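Local coordinates for R.MvaI (Kocuria varians, PDB 2OAA), which is a restriction endonuclease that reads CC(A/T)GG sites in double-stranded DNA and probably cuts them with the help of divalent metal ions, at residues I57-H62 with A167-E172; K67-L72 with A231-M236; T71-S76 with K161-I166. One frame throughout, in Å; residues are numbered along the deposited sequence.

Contact 1: I57-H62 with A167-E172; sequences IEIKTH and AVISAE. With CA (calcium ion), chain I; nucleotides of chain A.
Strands 57-62 and 167-172 run parallel, about 21° apart, pairing Ile59 with Ala167 through His62 with Ser170 by five backbone hydrogen bonds, the straightest from Ile169 N to Lys60 O (2.7 Å). Glu58, Ile59 and Lys60 are the E-X-K part of the PD-(D/E)XK nuclease motif, and Asp53 supplies its aspartate. Glu58 OE2 and the backbone O of Ile59, the latter at 2.3 Å, bind a calcium ion, whose shell is completed by Asp53, a DNA phosphate and two waters. The Lys60 ammonium reaches the same carboxylate oxygen, NZ to Glu58 OE2 2.9 Å, but from above the carboxylate plane; its main outside partner is the carbonyl of Leu72, with that of Thr71 nearby. One residue on, Thr61 takes a single oxygen of the DG8 phosphate twice, with its N and, at 2.7 Å, with OG1 to OP1. Its chi1 of 66° sets OG1 between the backbone N and the carbonyl carbon, next to that N-H. On the same face of the sheet as Thr61, Ile59 CG2 presses on Ile169 CD1 at 3.3 Å, tighter than normal van der Waals contact, and helix 33-41 lays Phe38 over both isoleucines. On the other face the His62 ring is fixed at two corners: NE2 bonds to Ser68 O, while ND1 lies 2.8 Å from a water that also meets Ser170 OG.

Contact 2: K67-L72 with A231-M236; sequences KSLLTL and AFRINM. With nucleotides of chain A.
Arg233 and Thr71, a non-hydrogen-bonded pair where strands 70-72 and 231-234 meet in an antiparallel sheet, read two neighbouring guanines together. The guanidinium makes the classic bidentate arginine-guanine contact in the major groove: NH1 to O6 of DG9 is 2.9 Å and NH2 to N7 of DG9 3.0 Å, both nearly straight, with N7 in the guanidinium plane. Thr71 OG1 gives its proton to N7 of DG8 (2.9 Å) and accepts a weak bond from Arg233 NE. The flat group is sandwiched, Leu69 CB lying over one face toward the rim and O6 of DG8 over the centre of the other, 3.1 Å above the plane. That oxygen's partial negative charge probably suits the cation beneath it. A bend at chi3 (74°) turns the guanidinium toward the bases; Asp210 of the next strand salt-bridges NH1, and NH2 adds a weak bond to Leu69 O, so the rotation is well fixed. Behind this layer the backbones join through Leu70 and Ile234, bonded both ways, and through Leu72 N to Phe232 O. Their other face is greasy: Ile234 CG2 packs on Leu70 CB (3.8 Å), beside which Met236 SD crosses, and also on Leu72 CD2. Beyond the last rung a water bridges the segments, donating to Ser68 O at 2.7 Å and accepting from Met236 N at 2.9 Å.

Contact 3: T71-S76 with K161-I166; sequences TLFTKS and KKLKYI. With nucleotides of chain A.
A phosphate-binding site forms where Leu72 and Phe73 of strand 70-74 meet Lys162 and Leu163 at the end of helix 152-162. The two segments share no hydrogen bond; they touch through carbon and both hold the DNA backbone. Lys162 runs out extended, its CD 3.9 Å from Phe73 CB and its CE against Leu72 O, until a bend at chi4 (87°) delivers NZ to OP1 of the DC6 phosphate at 2.7 Å; it also salt-bridges a second DNA phosphate. Thr74 grips the other oxygen, OP2, with its N and with OG1 (2.7 Å), so this phosphate is held by both segments. One nucleotide back, Lys75 folds at chi2 and chi4 to bring NZ to OP1 of DC5 (2.9 Å) while also donating to Ser76 O, and Ser76 N bonds to OP2 of DC5 at 2.8 Å. Putting a leucine at Lys75 removes the ammonium and would probably leave OP1 of DC5 without its charged mate and the Ser76 carbonyl without this donor. Below the phosphates lies the apolar part: Leu163 comes across Phe73 at about a right angle, Leu163 CD1 to Phe73 CD2 3.7 Å, and the same CD1 methyl rests on Leu72 CB. Ile166 adds a looser touch on Leu72. Leu163 is the residue at which the chain leaves the helix, and it also lies on Glu58 and Lys60 of strand 57-63. The Phe73 ring stacks on Phe232 of strand 225-234 and packs on Leu155 and Gln158 of helix 152-162, so it lies between sheet and helix.

How the contacts relate
All three contacts are buried once the DNA is counted, contact 2 lying nearest the centre of the chain. Contact 1 belongs to the mixed sheet and deals with metal and phosphate; contact 2 belongs to the antiparallel sheet and deals with base edges. Contact 3 joins the two: it shares Thr71 and Leu72 with contact 2 and strand 165-176 with contact 1, yet has no backbone ladder of its own, but mainly apolar packing beneath phosphate-binding lysines and hydroxyls. The sheets also meet directly, side chains of contact 1 reaching the backbone of contact 2, which ties the metal site to the base-reading strand.

Contact 1: I57-H62 with A167-E172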
# COMPACT_ATOMS: atom_id res chain seq x y z
N ILE E 57 2.32 2.29 17.14
CA ILE E 57 1.25 2.79 16.27
C ILE E 57 1.77 3.11 14.87
O ILE E 57 2.78 3.80 14.72
CB ILE E 57 0.58 4.04 16.88
CG1 ILE E 57 0.03 3.72 18.27
CG2 ILE E 57 -0.53 4.56 15.96
CD1 ILE E 57 -0.13 4.95 19.16
N GLU E 58 1.07 2.62 13.85
CA GLU E 58 1.36 2.93 12.47
C GLU E 58 0.64 4.23 12.09
O GLU E 58 -0.50 4.44 12.47
CB GLU E 58 0.85 1.77 11.59
CG GLU E 58 0.86 2.04 10.10
CD GLU E 58 2.24 2.11 9.50
OE1 GLU E 58 3.22 1.67 10.16
OE2 GLU E 58 2.35 2.58 8.34
N ILE E 59 1.33 5.08 11.34
CA ILE E 59 0.74 6.33 10.87
C ILE E 59 0.66 6.29 9.34
O ILE E 59 1.59 5.85 8.68
CB ILE E 59 1.60 7.52 11.30
CG1 ILE E 59 1.56 7.65 12.83
CG2 ILE E 59 1.10 8.79 10.62
CD1 ILE E 59 2.51 8.70 13.37
N LYS E 60 -0.46 6.71 8.78
CA LYS E 60 -0.57 6.81 7.32
C LYS E 60 -1.26 8.11 6.98
O LYS E 60 -2.26 8.45 7.61
CB LYS E 60 -1.39 5.65 6.75
CG LYS E 60 -0.85 4.27 7.09
CD LYS E 60 -1.54 3.16 6.34
CE LYS E 60 -0.91 1.83 6.72
NZ LYS E 60 0.52 1.66 6.26
N THR E 61 -0.73 8.84 6.00
CA THR E 61 -1.42 10.02 5.49
C THR E 61 -2.20 9.68 4.22
O THR E 61 -1.83 8.76 3.46
CB THR E 61 -0.45 11.17 5.22
OG1 THR E 61 0.44 10.82 4.16
CG2 THR E 61 0.37 11.49 6.46
N HIS E 62 -3.27 10.42 3.97
CA HIS E 62 -4.13 10.13 2.84
C HIS E 62 -4.85 11.39 2.38
O HIS E 62 -5.59 12.00 3.15
CB HIS E 62 -5.13 9.03 3.23
CG HIS E 62 -6.03 8.63 2.11
ND1 HIS E 62 -7.26 9.21 1.88
CD2 HIS E 62 -5.87 7.69 1.15
CE1 HIS E 62 -7.82 8.64 0.83
NE2 HIS E 62 -7.00 7.71 0.37
N ALA E 167 -3.26 4.75 12.57
CA ALA E 167 -3.73 6.13 12.60
C ALA E 167 -3.70 6.69 11.20
O ALA E 167 -2.63 6.91 10.64
CB ALA E 167 -2.85 6.99 13.51
N VAL E 168 -4.88 6.90 10.62
CA VAL E 168 -4.97 7.44 9.27
C VAL E 168 -5.24 8.93 9.35
O VAL E 168 -6.26 9.34 9.92
CB VAL E 168 -6.09 6.76 8.46
CG1 VAL E 168 -6.11 7.27 7.00
CG2 VAL E 168 -5.92 5.25 8.50
N ILE E 169 -4.33 9.71 8.78
CA ILE E 169 -4.43 11.16 8.82
C ILE E 169 -4.95 11.67 7.49
O ILE E 169 -4.28 11.54 6.46
CB ILE E 169 -3.09 11.80 9.22
CG1 ILE E 169 -2.72 11.30 10.63
CG2 ILE E 169 -3.20 13.34 9.23
CD1 ILE E 169 -1.30 10.99 10.82
N SER E 170 -6.15 12.23 7.51
CA SER E 170 -6.76 12.75 6.29
C SER E 170 -6.25 14.15 6.01
O SER E 170 -6.10 14.97 6.94
CB SER E 170 -8.28 12.73 6.39
OG SER E 170 -8.76 11.39 6.34
N ALA E 171 -5.97 14.42 4.74
CA ALA E 171 -5.25 15.63 4.35
C ALA E 171 -5.81 16.21 3.07
O ALA E 171 -6.60 15.58 2.35
CB ALA E 171 -3.77 15.31 4.17
N GLU E 172 -5.36 17.42 2.77
CA GLU E 172 -5.64 18.04 1.48
C GLU E 172 -4.36 18.62 0.93
O GLU E 172 -3.37 18.74 1.66
CB GLU E 172 -6.72 19.11 1.59
CG GLU E 172 -6.44 20.18 2.59
CD GLU E 172 -7.60 21.13 2.73
OE1 GLU E 172 -7.89 21.85 1.75
OE2 GLU E 172 -8.22 21.16 3.81
CA CA I . 3.46 4.72 8.04
P DG A 8 2.43 7.64 3.94
OP1 DG A 8 1.90 8.62 4.90
OP2 DG A 8 1.93 6.24 3.96
O5' DG A 8 2.25 8.22 2.47
C5' DG A 8 1.11 7.94 1.70
C4' DG A 8 1.39 8.27 0.26
O4' DG A 8 2.28 7.31 -0.35
C3' DG A 8 0.19 8.27 -0.66
O3' DG A 8 -0.60 9.43 -0.36
C2' DG A 8 0.88 8.31 -2.00
C1' DG A 8 2.06 7.35 -1.76
N9 DG A 8 1.78 6.00 -2.23
C8 DG A 8 1.55 4.86 -1.49
N7 DG A 8 1.27 3.82 -2.23
C5 DG A 8 1.33 4.31 -3.54
C6 DG A 8 1.10 3.65 -4.78
O6 DG A 8 0.80 2.47 -4.99
N1 DG A 8 1.27 4.52 -5.86
C2 DG A 8 1.60 5.85 -5.75
N2 DG A 8 1.73 6.53 -6.90
N3 DG A 8 1.80 6.47 -4.60
C4 DG A 8 1.65 5.64 -3.55
P DG A 9 -2.04 9.62 -1.05
OP1 DG A 9 -2.52 10.96 -0.62
OP2 DG A 9 -2.88 8.43 -0.82
O5' DG A 9 -1.65 9.64 -2.59
C5' DG A 9 -2.50 10.20 -3.56
C4' DG A 9 -1.65 10.67 -4.72
O4' DG A 9 -0.83 9.56 -5.15
C3' DG A 9 -2.43 11.14 -5.94
O3' DG A 9 -1.70 12.16 -6.60
C2' DG A 9 -2.50 9.89 -6.80
C1' DG A 9 -1.24 9.11 -6.44
N9 DG A 9 -1.53 7.68 -6.36
C8 DG A 9 -1.77 6.93 -5.24
N7 DG A 9 -2.14 5.71 -5.52
C5 DG A 9 -2.10 5.65 -6.91
C6 DG A 9 -2.44 4.59 -7.80
O6 DG A 9 -2.88 3.46 -7.53
N1 DG A 9 -2.24 4.96 -9.12
C2 DG A 9 -1.80 6.19 -9.54
N2 DG A 9 -1.65 6.36 -10.86
N3 DG A 9 -1.51 7.19 -8.73
C4 DG A 9 -1.69 6.85 -7.43
O HOH W 1 -8.84 10.64 3.76
O HOH W 2 2.58 4.55 5.87
O HOH W 3 4.47 6.85 7.88

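Contact 2: K67-L72 with A231-M236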
# COMPACT_ATOMS: atom_id res chain seq x y z
N LYS E 67 -8.64 10.18 -3.31
CA LYS E 67 -9.38 8.91 -3.26
C LYS E 67 -8.55 7.71 -3.69
O LYS E 67 -9.08 6.75 -4.25
CB LYS E 67 -10.69 9.00 -4.09
CG LYS E 67 -11.67 10.02 -3.53
CD LYS E 67 -12.86 10.22 -4.45
CE LYS E 67 -13.70 11.40 -3.99
NZ LYS E 67 -14.79 11.66 -4.95
N SER E 68 -7.25 7.74 -3.41
CA SER E 68 -6.42 6.59 -3.72
C SER E 68 -6.65 5.49 -2.70
O SER E 68 -7.13 5.72 -1.58
CB SER E 68 -4.94 6.99 -3.74
OG SER E 68 -4.70 7.97 -4.76
N LEU E 69 -6.31 4.26 -3.10
CA LEU E 69 -6.29 3.14 -2.16
C LEU E 69 -5.27 3.43 -1.07
O LEU E 69 -4.22 4.02 -1.35
CB LEU E 69 -5.91 1.85 -2.88
CG LEU E 69 -6.90 1.37 -3.94
CD1 LEU E 69 -6.26 0.25 -4.70
CD2 LEU E 69 -8.21 0.90 -3.29
N LEU E 70 -5.58 3.00 0.15
CA LEU E 70 -4.66 3.16 1.28
C LEU E 70 -3.71 1.98 1.29
O LEU E 70 -4.14 0.84 1.45
CB LEU E 70 -5.44 3.22 2.59
CG LEU E 70 -4.61 3.40 3.86
CD1 LEU E 70 -4.18 4.86 3.97
CD2 LEU E 70 -5.43 3.01 5.08
N THR E 71 -2.42 2.23 1.10
CA THR E 71 -1.43 1.15 1.15
C THR E 71 -1.19 0.73 2.59
O THR E 71 -0.77 1.54 3.43
CB THR E 71 -0.14 1.60 0.46
OG1 THR E 71 -0.43 1.86 -0.92
CG2 THR E 71 0.96 0.55 0.59
N LEU E 72 -1.48 -0.53 2.89
CA LEU E 72 -1.37 -1.06 4.25
C LEU E 72 0.07 -1.49 4.56
O LEU E 72 0.66 -1.09 5.57
CB LEU E 72 -2.35 -2.23 4.45
CG LEU E 72 -3.83 -1.87 4.37
CD1 LEU E 72 -4.71 -3.13 4.32
CD2 LEU E 72 -4.25 -0.99 5.54
N ALA E 231 1.94 -4.50 -2.85
CA ALA E 231 1.22 -3.83 -1.76
C ALA E 231 -0.17 -4.38 -1.57
O ALA E 231 -0.85 -4.73 -2.53
CB ALA E 231 1.15 -2.34 -2.01
N PHE E 232 -0.59 -4.43 -0.31
CA PHE E 232 -1.94 -4.79 0.07
C PHE E 232 -2.65 -3.47 0.40
O PHE E 232 -2.21 -2.74 1.29
CB PHE E 232 -1.87 -5.79 1.23
CG PHE E 232 -1.26 -7.09 0.80
CD1 PHE E 232 -2.07 -8.15 0.41
CD2 PHE E 232 0.12 -7.21 0.66
CE1 PHE E 232 -1.51 -9.34 -0.06
CE2 PHE E 232 0.69 -8.39 0.19
CZ PHE E 232 -0.12 -9.45 -0.17
N ARG E 233 -3.67 -3.14 -0.40
CA ARG E 233 -4.21 -1.78 -0.43
C ARG E 233 -5.72 -1.81 -0.26
O ARG E 233 -6.40 -2.56 -0.95
CB ARG E 233 -3.86 -1.10 -1.76
CG ARG E 233 -2.37 -1.12 -2.11
CD ARG E 233 -2.08 -0.32 -3.35
NE ARG E 233 -2.17 1.11 -3.11
CZ ARG E 233 -2.27 2.04 -4.06
NH1 ARG E 233 -2.33 1.70 -5.34
NH2 ARG E 233 -2.32 3.33 -3.71
N ILE E 234 -6.23 -0.97 0.64
CA ILE E 234 -7.66 -1.00 0.98
C ILE E 234 -8.41 0.23 0.48
O ILE E 234 -7.90 1.35 0.51
CB ILE E 234 -7.87 -1.21 2.51
CG1 ILE E 234 -9.36 -1.43 2.85
CG2 ILE E 234 -7.27 -0.06 3.32
CD1 ILE E 234 -9.59 -2.06 4.21
N ASN E 235 -9.64 0.00 0.03
CA ASN E 235 -10.54 1.09 -0.33
C ASN E 235 -11.01 1.81 0.94
O ASN E 235 -11.60 1.21 1.83
CB ASN E 235 -11.73 0.49 -1.10
CG ASN E 235 -12.72 1.54 -1.61
OD1 ASN E 235 -12.78 2.67 -1.12
ND2 ASN E 235 -13.51 1.13 -2.59
N MET E 236 -10.72 3.10 1.02
CA MET E 236 -11.03 3.89 2.21
C MET E 236 -12.53 3.93 2.54
O MET E 236 -12.91 4.14 3.70
CB MET E 236 -10.48 5.30 2.02
CG MET E 236 -8.97 5.38 2.23
SD MET E 236 -8.52 5.24 3.97
CE MET E 236 -8.95 6.88 4.54
P DG A 9 -2.04 9.62 -1.05
OP1 DG A 9 -2.52 10.96 -0.62
OP2 DG A 9 -2.88 8.43 -0.82
O5' DG A 9 -1.65 9.64 -2.59
C5' DG A 9 -2.50 10.20 -3.56
C4' DG A 9 -1.65 10.67 -4.72
O4' DG A 9 -0.83 9.56 -5.15
C3' DG A 9 -2.43 11.14 -5.94
O3' DG A 9 -1.70 12.16 -6.60
C2' DG A 9 -2.50 9.89 -6.80
C1' DG A 9 -1.24 9.11 -6.44
N9 DG A 9 -1.53 7.68 -6.36
C8 DG A 9 -1.77 6.93 -5.24
N7 DG A 9 -2.14 5.71 -5.52
C5 DG A 9 -2.10 5.65 -6.91
C6 DG A 9 -2.44 4.59 -7.80
O6 DG A 9 -2.88 3.46 -7.53
N1 DG A 9 -2.24 4.96 -9.12
C2 DG A 9 -1.80 6.19 -9.54
N2 DG A 9 -1.65 6.36 -10.86
N3 DG A 9 -1.51 7.19 -8.73
C4 DG A 9 -1.69 6.85 -7.43
P DG A 8 2.43 7.64 3.94
OP1 DG A 8 1.90 8.62 4.90
OP2 DG A 8 1.93 6.24 3.96
O5' DG A 8 2.25 8.22 2.47
C5' DG A 8 1.11 7.94 1.70
C4' DG A 8 1.39 8.27 0.26
O4' DG A 8 2.28 7.31 -0.35
C3' DG A 8 0.19 8.27 -0.66
O3' DG A 8 -0.60 9.43 -0.36
C2' DG A 8 0.88 8.31 -2.00
C1' DG A 8 2.06 7.35 -1.76
N9 DG A 8 1.78 6.00 -2.23
C8 DG A 8 1.55 4.86 -1.49
N7 DG A 8 1.27 3.82 -2.23
C5 DG A 8 1.33 4.31 -3.54
C6 DG A 8 1.10 3.65 -4.78
O6 DG A 8 0.80 2.47 -4.99
N1 DG A 8 1.27 4.52 -5.86
C2 DG A 8 1.60 5.85 -5.75
N2 DG A 8 1.73 6.53 -6.90
N3 DG A 8 1.80 6.47 -4.60
C4 DG A 8 1.65 5.64 -3.55
O HOH W 4 -9.60 4.60 -1.13

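Contact 3: T71-S76 with K161-I166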
# COMPACT_ATOMS: atom_id res chain seq x y z
N THR E 71 -2.42 2.23 1.10
CA THR E 71 -1.43 1.15 1.15
C THR E 71 -1.19 0.73 2.59
O THR E 71 -0.77 1.54 3.43
CB THR E 71 -0.14 1.60 0.46
OG1 THR E 71 -0.43 1.86 -0.92
CG2 THR E 71 0.96 0.55 0.59
N LEU E 72 -1.48 -0.53 2.89
CA LEU E 72 -1.37 -1.06 4.25
C LEU E 72 0.07 -1.49 4.56
O LEU E 72 0.66 -1.09 5.57
CB LEU E 72 -2.35 -2.23 4.45
CG LEU E 72 -3.83 -1.87 4.37
CD1 LEU E 72 -4.71 -3.13 4.32
CD2 LEU E 72 -4.25 -0.99 5.54
N PHE E 73 0.63 -2.30 3.67
CA PHE E 73 1.98 -2.82 3.81
C PHE E 73 2.38 -3.46 2.50
O PHE E 73 1.52 -3.73 1.67
CB PHE E 73 2.08 -3.85 4.97
CG PHE E 73 1.33 -5.14 4.72
CD1 PHE E 73 1.99 -6.28 4.27
CD2 PHE E 73 -0.05 -5.22 4.94
CE1 PHE E 73 1.31 -7.47 4.05
CE2 PHE E 73 -0.74 -6.42 4.72
CZ PHE E 73 -0.06 -7.54 4.28
N THR E 74 3.67 -3.68 2.33
CA THR E 74 4.17 -4.45 1.20
C THR E 74 4.80 -5.74 1.67
O THR E 74 5.34 -5.82 2.78
CB THR E 74 5.21 -3.67 0.31
OG1 THR E 74 6.50 -3.64 0.95
CG2 THR E 74 4.77 -2.24 0.07
N LYS E 75 4.74 -6.76 0.82
CA LYS E 75 5.39 -8.01 1.13
C LYS E 75 5.63 -8.78 -0.14
O LYS E 75 4.69 -9.01 -0.92
CB LYS E 75 4.55 -8.85 2.12
CG LYS E 75 5.22 -10.18 2.52
CD LYS E 75 6.46 -9.99 3.38
CE LYS E 75 7.34 -11.23 3.36
NZ LYS E 75 8.11 -11.39 2.07
N SER E 76 6.87 -9.19 -0.36
CA SER E 76 7.17 -10.04 -1.50
C SER E 76 6.54 -11.41 -1.30
O SER E 76 6.35 -11.87 -0.17
CB SER E 76 8.69 -10.16 -1.67
OG SER E 76 9.28 -10.67 -0.49
N LYS E 161 3.37 -7.21 13.18
CA LYS E 161 4.56 -6.36 13.35
C LYS E 161 4.20 -4.88 13.25
O LYS E 161 4.73 -4.04 14.00
CB LYS E 161 5.61 -6.62 12.25
CG LYS E 161 6.30 -7.97 12.22
CD LYS E 161 7.20 -8.05 10.99
CE LYS E 161 7.77 -9.45 10.78
NZ LYS E 161 8.37 -9.59 9.42
N LYS E 162 3.31 -4.55 12.33
CA LYS E 162 3.19 -3.18 11.81
C LYS E 162 1.83 -2.53 12.08
O LYS E 162 1.75 -1.31 12.29
CB LYS E 162 3.48 -3.19 10.29
CG LYS E 162 3.58 -1.83 9.61
CD LYS E 162 3.48 -2.01 8.09
CE LYS E 162 3.50 -0.70 7.32
NZ LYS E 162 4.88 -0.26 7.02
N LEU E 163 0.76 -3.33 12.06
CA LEU E 163 -0.58 -2.76 11.81
C LEU E 163 -1.66 -3.04 12.91
O LEU E 163 -2.85 -3.06 12.60
CB LEU E 163 -1.12 -3.21 10.44
CG LEU E 163 -0.31 -2.75 9.23
CD1 LEU E 163 -0.96 -3.34 7.99
CD2 LEU E 163 -0.24 -1.24 9.11
N LYS E 164 -1.23 -3.16 14.16
CA LYS E 164 -2.18 -3.33 15.27
C LYS E 164 -3.05 -2.07 15.44
O LYS E 164 -4.26 -2.16 15.64
CB LYS E 164 -1.42 -3.63 16.56
CG LYS E 164 -2.25 -3.84 17.82
CD LYS E 164 -1.36 -4.35 18.98
CE LYS E 164 -0.04 -3.56 19.12
NZ LYS E 164 1.03 -4.21 19.95
N TYR E 165 -2.42 -0.90 15.31
CA TYR E 165 -3.12 0.36 15.45
C TYR E 165 -2.76 1.23 14.27
O TYR E 165 -1.60 1.63 14.14
CB TYR E 165 -2.73 1.09 16.75
CG TYR E 165 -2.74 0.25 18.01
CD1 TYR E 165 -3.93 -0.19 18.58
CD2 TYR E 165 -1.54 -0.07 18.65
CE1 TYR E 165 -3.93 -0.95 19.75
CE2 TYR E 165 -1.54 -0.83 19.81
CZ TYR E 165 -2.72 -1.26 20.35
OH TYR E 165 -2.68 -2.01 21.50
N ILE E 166 -3.72 1.53 13.41
CA ILE E 166 -3.43 2.34 12.22
C ILE E 166 -4.08 3.73 12.33
O ILE E 166 -5.30 3.85 12.22
CB ILE E 166 -3.92 1.64 10.94
CG1 ILE E 166 -3.43 0.18 10.88
CG2 ILE E 166 -3.50 2.45 9.71
CD1 ILE E 166 -4.04 -0.61 9.73
P DC A 5 9.87 -7.93 2.04
OP1 DC A 5 10.07 -9.27 2.65
OP2 DC A 5 8.77 -7.74 1.06
O5' DC A 5 9.71 -6.87 3.22
C5' DC A 5 8.98 -5.66 3.02
C4' DC A 5 9.83 -4.46 3.41
O4' DC A 5 10.89 -4.22 2.46
C3' DC A 5 9.07 -3.15 3.42
O3' DC A 5 8.26 -3.07 4.59
C2' DC A 5 10.21 -2.16 3.42
C1' DC A 5 11.16 -2.81 2.42
N1 DC A 5 10.97 -2.35 1.03
C2 DC A 5 11.44 -1.08 0.68
O2 DC A 5 11.97 -0.37 1.55
N3 DC A 5 11.29 -0.65 -0.60
C4 DC A 5 10.71 -1.44 -1.50
N4 DC A 5 10.61 -0.98 -2.76
C5 DC A 5 10.19 -2.72 -1.16
C6 DC A 5 10.35 -3.14 0.10
P DC A 6 6.95 -2.14 4.58
OP1 DC A 6 6.31 -2.31 5.91
OP2 DC A 6 6.16 -2.41 3.35
O5' DC A 6 7.53 -0.67 4.47
C5' DC A 6 8.39 -0.15 5.49
C4' DC A 6 8.88 1.22 5.10
O4' DC A 6 9.70 1.17 3.92
C3' DC A 6 7.78 2.20 4.72
O3' DC A 6 7.11 2.69 5.88
C2' DC A 6 8.58 3.26 4.00
C1' DC A 6 9.55 2.40 3.20
N1 DC A 6 9.08 2.10 1.84
C2 DC A 6 9.10 3.12 0.89
O2 DC A 6 9.47 4.25 1.25
N3 DC A 6 8.71 2.85 -0.38
C4 DC A 6 8.31 1.63 -0.71
N4 DC A 6 7.97 1.41 -1.98
C5 DC A 6 8.25 0.57 0.25
C6 DC A 6 8.64 0.84 1.50
P DG A 8 2.43 7.64 3.94
OP1 DG A 8 1.90 8.62 4.90
OP2 DG A 8 1.93 6.24 3.96
O5' DG A 8 2.25 8.22 2.47
C5' DG A 8 1.11 7.94 1.70
C4' DG A 8 1.39 8.27 0.26
O4' DG A 8 2.28 7.31 -0.35
C3' DG A 8 0.19 8.27 -0.66
O3' DG A 8 -0.60 9.43 -0.36
C2' DG A 8 0.88 8.31 -2.00
C1' DG A 8 2.06 7.35 -1.76
N9 DG A 8 1.78 6.00 -2.23
C8 DG A 8 1.55 4.86 -1.49
N7 DG A 8 1.27 3.82 -2.23
C5 DG A 8 1.33 4.31 -3.54
C6 DG A 8 1.10 3.65 -4.78
O6 DG A 8 0.80 2.47 -4.99
N1 DG A 8 1.27 4.52 -5.86
C2 DG A 8 1.60 5.85 -5.75
N2 DG A 8 1.73 6.53 -6.90
N3 DG A 8 1.80 6.47 -4.60
C4 DG A 8 1.65 5.64 -3.55